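Local coordinates for protein 3,4-dihydroxybenzoate decarboxylase (Enterobacter cloacae, PDB 5NY5) that catalyses the reversible decarboxylation of 3,4-dihydroxybenzoate to catechol, as a UbiD-family enzyme that depends on prenylated FMN and binds a metal ion, at residues 73-79 and 325-330; 136-140 and 317-322. All coordinates share one frame; numbering follows the deposited sequence.

Contact 1. Residues 73-79 and 325-330; sequences VGMHASR and EEHTTL
The carboxylate of Glu326 reaches from its helix into the turn made by Gly74 to Ala77, a type I beta turn closed by Ala77 N on Gly74 O. CG anti to the backbone N (chi1 -165°) points the side chain off the helix, and the bend at chi2 turns its end to the loop. Its OE2 accepts two bonds from His76. The backbone N, 3.0 Å from OE2, comes from above the carboxylate plane in a nearly straight bond (172°). The second, a His-carboxylate hydrogen bond from ND1 at 2.9 Å to the anti lone pair of OE2, is bent, with OE2 tilted 30° from the ring plane. OE1 takes a weak bond from Gly74 N. Glutamate suits this place because its two oxygens can serve several buried donors.

The His76 ring lies between Met75 CB over one face and Leu330 CD2 over the other, the latter a CH-pi contact 4.2 Å from the ring centroid. Thr329 OG1, set beside its own backbone N, donates to His76 O at 2.8 Å, nearly along the carbonyl axis. Small Ala77 lets the helix come close, its CB 4.2 Å from Glu326 CB.

Leu330's side chain is about 5 Å from that of Ile169, a prenylated FMN-binding residue, placing the contact beside the flavin site, unoccupied in this apo chain. It joins the loop between strand 70-73 and helix 79-84 to the start of helix 324-346, with helix 214-219 packing on Met75, His76 and Leu330.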
ATOM      1  N   VAL A  73      32.707   0.369  37.348  1.00 49.26           N
ATOM      2  CA  VAL A  73      31.726   0.461  36.274  1.00 48.73           C
ATOM      3  C   VAL A  73      32.335  -0.075  34.987  1.00 48.54           C
ATOM      4  O   VAL A  73      33.550  -0.024  34.780  1.00 48.84           O
ATOM      5  CB  VAL A  73      31.227   1.908  36.049  1.00 48.74           C
ATOM      6  CG1 VAL A  73      30.474   2.419  37.260  1.00 49.11           C
ATOM      7  CG2 VAL A  73      32.388   2.822  35.711  1.00 49.00           C
ATOM      8  N   GLY A  74      31.469  -0.587  34.114  1.00 48.21           N
ATOM      9  CA  GLY A  74      31.855  -0.966  32.773  1.00 48.15           C
ATOM     10  C   GLY A  74      32.377  -2.372  32.603  1.00 48.53           C
ATOM     11  O   GLY A  74      32.949  -2.674  31.549  1.00 49.23           O
HETATM   12  N   MSE A  75      32.192  -3.243  33.588  1.00 48.58           N
HETATM   13  CA  MSE A  75      32.783  -4.574  33.547  1.00 49.06           C
HETATM   14  C   MSE A  75      32.274  -5.383  32.358  1.00 49.74           C
HETATM   15  O   MSE A  75      33.047  -6.069  31.696  1.00 51.03           O
HETATM   16  CB  MSE A  75      32.506  -5.313  34.860  1.00 52.42           C
HETATM   17  CG  MSE A  75      33.387  -6.533  35.121  1.00 50.31           C
HETATM   18 SE   MSE A  75      35.317  -6.185  35.185  1.00 54.49          SE
HETATM   19  CE  MSE A  75      35.308  -4.480  36.056  1.00 50.43           C
ATOM     20  N   HIS A  76      30.976  -5.289  32.078  1.00 48.72           N
ATOM     21  CA  HIS A  76      30.378  -5.987  30.951  1.00 48.85           C
ATOM     22  C   HIS A  76      30.134  -5.075  29.756  1.00 48.61           C
ATOM     23  O   HIS A  76      29.421  -5.469  28.829  1.00 48.76           O
ATOM     24  CB  HIS A  76      29.059  -6.647  31.366  1.00 48.88           C
ATOM     25  CG  HIS A  76      29.084  -7.248  32.736  1.00 49.11           C
ATOM     26  ND1 HIS A  76      28.613  -6.583  33.847  1.00 48.89           N
ATOM     27  CD2 HIS A  76      29.516  -8.453  33.174  1.00 49.71           C
ATOM     28  CE1 HIS A  76      28.756  -7.352  34.911  1.00 49.31           C
ATOM     29  NE2 HIS A  76      29.302  -8.492  34.530  1.00 49.81           N
ATOM     30  N   ALA A  77      30.710  -3.874  29.752  1.00 48.39           N
ATOM     31  CA  ALA A  77      30.449  -2.888  28.703  1.00 48.27           C
ATOM     32  C   ALA A  77      31.274  -3.118  27.444  1.00 48.71           C
ATOM     33  O   ALA A  77      31.757  -2.161  26.837  1.00 48.77           O
ATOM     34  CB  ALA A  77      30.691  -1.485  29.255  1.00 48.03           C
ATOM     35  N   SER A  78      31.441  -4.374  27.032  1.00 49.17           N
ATOM     36  CA  SER A  78      32.183  -4.715  25.826  1.00 49.82           C
ATOM     37  C   SER A  78      31.982  -6.186  25.487  1.00 50.44           C
ATOM     38  O   SER A  78      32.097  -7.050  26.360  1.00 50.57           O
ATOM     39  CB  SER A  78      33.673  -4.410  25.996  1.00 50.18           C
ATOM     40  OG  SER A  78      34.449  -5.099  25.033  1.00 51.09           O
ATOM     41  N   ARG A  79      31.674  -6.483  24.225  1.00 50.96           N
ATOM     42  CA  ARG A  79      31.522  -7.879  23.835  1.00 51.77           C
ATOM     43  C   ARG A  79      32.864  -8.595  23.846  1.00 52.63           C
ATOM     44  O   ARG A  79      32.946  -9.762  24.245  1.00 53.22           O
ATOM     45  CB  ARG A  79      30.859  -7.981  22.459  1.00 52.31           C
ATOM     46  CG  ARG A  79      30.748  -9.406  21.936  1.00 53.40           C
ATOM     47  CD  ARG A  79      30.037  -9.469  20.596  1.00 54.07           C
ATOM     48  NE  ARG A  79      28.601  -9.668  20.751  1.00 53.84           N
ATOM     49  CZ  ARG A  79      27.981 -10.819  20.530  1.00 54.66           C
ATOM     50  NH1 ARG A  79      28.668 -11.878  20.131  1.00 55.79           N
ATOM     51  NH2 ARG A  79      26.674 -10.911  20.700  1.00 54.53           N
ATOM     52  N   GLU A 325      26.427  -0.118  26.703  1.00 46.91           N
ATOM     53  CA  GLU A 325      26.831  -1.435  26.220  1.00 46.55           C
ATOM     54  C   GLU A 325      26.743  -2.497  27.308  1.00 46.98           C
ATOM     55  O   GLU A 325      26.577  -3.683  27.003  1.00 46.89           O
ATOM     56  CB  GLU A 325      28.252  -1.367  25.671  1.00 46.26           C
ATOM     57  CG  GLU A 325      28.693  -2.600  24.911  1.00 45.94           C
ATOM     58  CD  GLU A 325      28.126  -2.640  23.513  1.00 45.49           C
ATOM     59  OE1 GLU A 325      27.640  -1.591  23.046  1.00 45.41           O
ATOM     60  OE2 GLU A 325      28.164  -3.713  22.880  1.00 45.33           O
ATOM     61  N   GLU A 326      26.864  -2.100  28.575  1.00 47.55           N
ATOM     62  CA  GLU A 326      26.751  -3.067  29.660  1.00 48.10           C
ATOM     63  C   GLU A 326      25.384  -3.743  29.650  1.00 51.54           C
ATOM     64  O   GLU A 326      25.279  -4.954  29.880  1.00 53.55           O
ATOM     65  CB  GLU A 326      27.016  -2.380  30.999  1.00 48.77           C
ATOM     66  CG  GLU A 326      27.288  -3.339  32.137  1.00 49.40           C
ATOM     67  CD  GLU A 326      28.406  -2.865  33.043  1.00 49.81           C
ATOM     68  OE1 GLU A 326      28.669  -1.644  33.077  1.00 49.83           O
ATOM     69  OE2 GLU A 326      29.026  -3.714  33.716  1.00 50.21           O
ATOM     70  N   HIS A 327      24.326  -2.983  29.366  1.00 48.41           N
ATOM     71  CA  HIS A 327      23.009  -3.592  29.214  1.00 48.72           C
ATOM     72  C   HIS A 327      22.947  -4.454  27.960  1.00 48.16           C
ATOM     73  O   HIS A 327      22.354  -5.539  27.977  1.00 48.49           O
ATOM     74  CB  HIS A 327      21.929  -2.514  29.174  1.00 49.03           C
ATOM     75  CG  HIS A 327      20.537  -3.059  29.113  1.00 49.55           C
ATOM     76  ND1 HIS A 327      19.999  -3.603  27.967  1.00 49.20           N
ATOM     77  CD2 HIS A 327      19.572  -3.145  30.058  1.00 50.52           C
ATOM     78  CE1 HIS A 327      18.763  -4.002  28.209  1.00 49.94           C
ATOM     79  NE2 HIS A 327      18.480  -3.735  29.470  1.00 50.76           N
ATOM     80  N   THR A 328      23.546  -3.984  26.864  1.00 47.44           N
ATOM     81  CA  THR A 328      23.529  -4.741  25.617  1.00 46.97           C
ATOM     82  C   THR A 328      24.129  -6.129  25.799  1.00 47.08           C
ATOM     83  O   THR A 328      23.624  -7.109  25.241  1.00 47.16           O
ATOM     84  CB  THR A 328      24.283  -3.976  24.528  1.00 46.31           C
ATOM     85  OG1 THR A 328      23.607  -2.747  24.244  1.00 46.31           O
ATOM     86  CG2 THR A 328      24.374  -4.806  23.261  1.00 45.92           C
ATOM     87  N   THR A 329      25.208  -6.234  26.576  1.00 47.20           N
ATOM     88  CA  THR A 329      25.805  -7.539  26.838  1.00 47.46           C
ATOM     89  C   THR A 329      24.862  -8.418  27.646  1.00 48.23           C
ATOM     90  O   THR A 329      24.556  -9.548  27.251  1.00 48.45           O
ATOM     91  CB  THR A 329      27.133  -7.375  27.574  1.00 47.57           C
ATOM     92  OG1 THR A 329      28.081  -6.731  26.718  1.00 46.99           O
ATOM     93  CG2 THR A 329      27.677  -8.729  27.996  1.00 48.04           C
ATOM     94  N   LEU A 330      24.387  -7.908  28.783  1.00 48.76           N
ATOM     95  CA  LEU A 330      23.594  -8.729  29.690  1.00 49.69           C
ATOM     96  C   LEU A 330      22.260  -9.131  29.072  1.00 49.91           C
ATOM     97  O   LEU A 330      21.761 -10.231  29.325  1.00 50.61           O
ATOM     98  CB  LEU A 330      23.379  -7.988  31.010  1.00 50.30           C
ATOM     99  CG  LEU A 330      24.661  -7.678  31.789  1.00 50.31           C
ATOM    100  CD1 LEU A 330      24.358  -6.920  33.070  1.00 51.03           C
ATOM    101  CD2 LEU A 330      25.426  -8.956  32.088  1.00 50.65           C
TER
HETATM  102  O   HOH W   1      29.916  -2.944  35.929  1.00 38.16           O

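Contact 2. Residues 136-140 and 317-322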
ATOM      1  N   PRO A 136      28.473   4.390  48.675  1.00 57.20           N
ATOM      2  CA  PRO A 136      28.301   5.544  47.769  1.00 56.89           C
ATOM      3  C   PRO A 136      27.588   5.158  46.473  1.00 55.64           C
ATOM      4  O   PRO A 136      28.176   5.018  45.401  1.00 54.61           O
ATOM      5  CB  PRO A 136      29.743   5.988  47.520  1.00 56.78           C
ATOM      6  CG  PRO A 136      30.523   4.718  47.590  1.00 56.27           C
ATOM      7  CD  PRO A 136      29.839   3.842  48.613  1.00 56.86           C
ATOM      8  N   ALA A 137      26.282   4.974  46.574  1.00 55.90           N
ATOM      9  CA  ALA A 137      25.484   4.642  45.401  1.00 54.98           C
ATOM     10  C   ALA A 137      25.466   5.827  44.445  1.00 54.81           C
ATOM     11  O   ALA A 137      25.092   6.934  44.853  1.00 55.85           O
ATOM     12  CB  ALA A 137      24.065   4.264  45.810  1.00 55.60           C
ATOM     13  N   PRO A 138      25.857   5.652  43.189  1.00 53.70           N
ATOM     14  CA  PRO A 138      25.936   6.790  42.274  1.00 53.66           C
ATOM     15  C   PRO A 138      24.588   7.115  41.649  1.00 53.87           C
ATOM     16  O   PRO A 138      23.659   6.307  41.631  1.00 53.77           O
ATOM     17  CB  PRO A 138      26.932   6.320  41.205  1.00 52.51           C
ATOM     18  CG  PRO A 138      27.223   4.855  41.512  1.00 51.97           C
ATOM     19  CD  PRO A 138      26.230   4.397  42.525  1.00 52.61           C
ATOM     20  N   THR A 139      24.497   8.340  41.145  1.00 54.35           N
ATOM     21  CA  THR A 139      23.383   8.781  40.321  1.00 54.63           C
ATOM     22  C   THR A 139      23.894   8.978  38.904  1.00 53.79           C
ATOM     23  O   THR A 139      24.928   9.622  38.700  1.00 58.41           O
ATOM     24  CB  THR A 139      22.776  10.082  40.851  1.00 56.18           C
ATOM     25  OG1 THR A 139      23.709  11.153  40.668  1.00 56.47           O
ATOM     26  CG2 THR A 139      22.452   9.953  42.329  1.00 57.20           C
ATOM     27  N   ASN A 140      23.181   8.414  37.927  1.00 53.27           N
ATOM     28  CA  ASN A 140      23.645   8.495  36.548  1.00 52.57           C
ATOM     29  C   ASN A 140      23.461   9.896  35.972  1.00 53.39           C
ATOM     30  O   ASN A 140      24.356  10.414  35.295  1.00 53.16           O
ATOM     31  CB  ASN A 140      22.927   7.457  35.690  1.00 51.97           C
ATOM     32  CG  ASN A 140      23.664   6.135  35.644  1.00 52.85           C
ATOM     33  OD1 ASN A 140      24.317   5.811  34.653  1.00 50.28           O
ATOM     34  ND2 ASN A 140      23.572   5.366  36.722  1.00 50.96           N
ATOM     35  N   LEU A 317      32.381  -1.531  45.021  1.00 59.13           N
ATOM     36  CA  LEU A 317      30.995  -1.289  44.632  1.00 58.80           C
ATOM     37  C   LEU A 317      30.907  -1.339  43.111  1.00 57.37           C
ATOM     38  O   LEU A 317      31.458  -0.477  42.423  1.00 56.79           O
ATOM     39  CB  LEU A 317      30.504   0.052  45.171  1.00 59.47           C
ATOM     40  CG  LEU A 317      29.047   0.394  44.859  1.00 59.37           C
ATOM     41  CD1 LEU A 317      28.138  -0.751  45.262  1.00 59.81           C
ATOM     42  CD2 LEU A 317      28.630   1.672  45.564  1.00 60.34           C
ATOM     43  N   GLN A 318      30.224  -2.353  42.587  1.00 56.90           N
ATOM     44  CA  GLN A 318      30.066  -2.536  41.150  1.00 55.64           C
ATOM     45  C   GLN A 318      28.680  -2.087  40.710  1.00 55.41           C
ATOM     46  O   GLN A 318      27.678  -2.439  41.340  1.00 56.12           O
ATOM     47  CB  GLN A 318      30.289  -3.997  40.752  1.00 55.34           C
ATOM     48  CG  GLN A 318      30.097  -4.267  39.271  1.00 54.15           C
ATOM     49  CD  GLN A 318      30.370  -5.708  38.897  1.00 54.00           C
ATOM     50  OE1 GLN A 318      30.433  -6.584  39.757  1.00 54.84           O
ATOM     51  NE2 GLN A 318      30.537  -5.961  37.607  1.00 53.04           N
ATOM     52  N   THR A 319      28.630  -1.313  39.632  1.00 54.54           N
ATOM     53  CA  THR A 319      27.380  -0.895  39.013  1.00 54.25           C
ATOM     54  C   THR A 319      27.653  -0.659  37.531  1.00 53.06           C
ATOM     55  O   THR A 319      28.711  -1.029  37.014  1.00 52.51           O
ATOM     56  CB  THR A 319      26.808   0.342  39.718  1.00 55.06           C
ATOM     57  OG1 THR A 319      25.506   0.635  39.197  1.00 54.98           O
ATOM     58  CG2 THR A 319      27.714   1.545  39.517  1.00 54.92           C
ATOM     59  N   LEU A 320      26.693  -0.054  36.837  1.00 52.76           N
ATOM     60  CA  LEU A 320      26.840   0.240  35.420  1.00 51.74           C
ATOM     61  C   LEU A 320      26.548   1.712  35.173  1.00 51.86           C
ATOM     62  O   LEU A 320      26.047   2.428  36.043  1.00 52.72           O
ATOM     63  CB  LEU A 320      25.928  -0.647  34.557  1.00 51.23           C
ATOM     64  CG  LEU A 320      24.443  -0.807  34.903  1.00 51.82           C
ATOM     65  CD1 LEU A 320      23.630   0.434  34.575  1.00 51.96           C
ATOM     66  CD2 LEU A 320      23.864  -2.018  34.191  1.00 51.45           C
ATOM     67  N   VAL A 321      26.865   2.156  33.960  1.00 51.09           N
ATOM     68  CA  VAL A 321      26.591   3.512  33.503  1.00 51.18           C
ATOM     69  C   VAL A 321      25.962   3.422  32.121  1.00 50.41           C
ATOM     70  O   VAL A 321      26.444   2.675  31.264  1.00 49.64           O
ATOM     71  CB  VAL A 321      27.867   4.374  33.462  1.00 51.25           C
ATOM     72  CG1 VAL A 321      27.590   5.715  32.807  1.00 51.36           C
ATOM     73  CG2 VAL A 321      28.422   4.574  34.864  1.00 52.16           C
ATOM     74  N   GLY A 322      24.888   4.172  31.905  1.00 50.72           N
ATOM     75  CA  GLY A 322      24.280   4.226  30.590  1.00 50.13           C
ATOM     76  C   GLY A 322      22.787   3.976  30.514  1.00 50.42           C
ATOM     77  O   GLY A 322      22.017   4.919  30.363  1.00 50.89           O
TER
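Asn140 and Gly322 are joined by the one polar link between the two segments: Gly322 N donates to Asn140 OD1 at 3.3 Å, with an N-H...O angle of 160° and the donor tilted 24° from the carbonyl plane. The amide oxygen gives the Gly322 N-H, in the loop after the strand, a side-chain acceptor. The same OD1 lies 3.4 Å from Val321 CA and also packs against Val321 CG1. Glycine fits at 322 because, at its backbone angles, a CB would clash with the carbonyl O of Val321.

The remaining contacts are van der Waals packing. Leu317 has CG anti to the backbone N (chi1 -178°), which carries CD2 to Pro136, 3.9 Å from its CD; the two side chains pass alongside each other pointing opposite ways, and CD2 also touches Pro136 O at 3.4 Å. Pro138 CG, at the far corner of its ring, meets the Thr319 methyl CG2 head-on at 3.9 Å; CG2 stands between its own backbone N and carbonyl carbon, which turns it to the ring. The compact prolines offer smooth hydrocarbon surfaces.

The segments run almost parallel, too far apart for strand pairing. Strand 316-319 instead pairs in parallel with strand 70-73, as the outermost strand of a mixed four-stranded sheet over which loop 136-140 lies. Leu320's side chain is about 7 Å from that of the flavin-binding Ile169. Helix 34-42 and Phe478 of a second subunit pack against Asn140 and Val321.

Overall arrangement
From the N terminus the chain reaches 73-79 at the end of strand 70-73, then passes through 136-140 on its way into the flavin-binding region. It returns along strand 316-319, where contact 2 closes its loop, and enters helix 324-346 directly afterwards, where contact 1 closes the larger loop around it. Contact 2 is therefore nested inside contact 1, their centres about 13 Å apart. They meet where Leu320 CB packs on Glu326 OE1 at 3.3 Å and Gln318 lies against Met75 and His76. Together they tie the mixed sheet holding strands 57-60, 70-73 and 316-319 to helix 324-346 and to the loop before strand 148-157, near Ile169, which binds prenylated FMN when the cofactor is present.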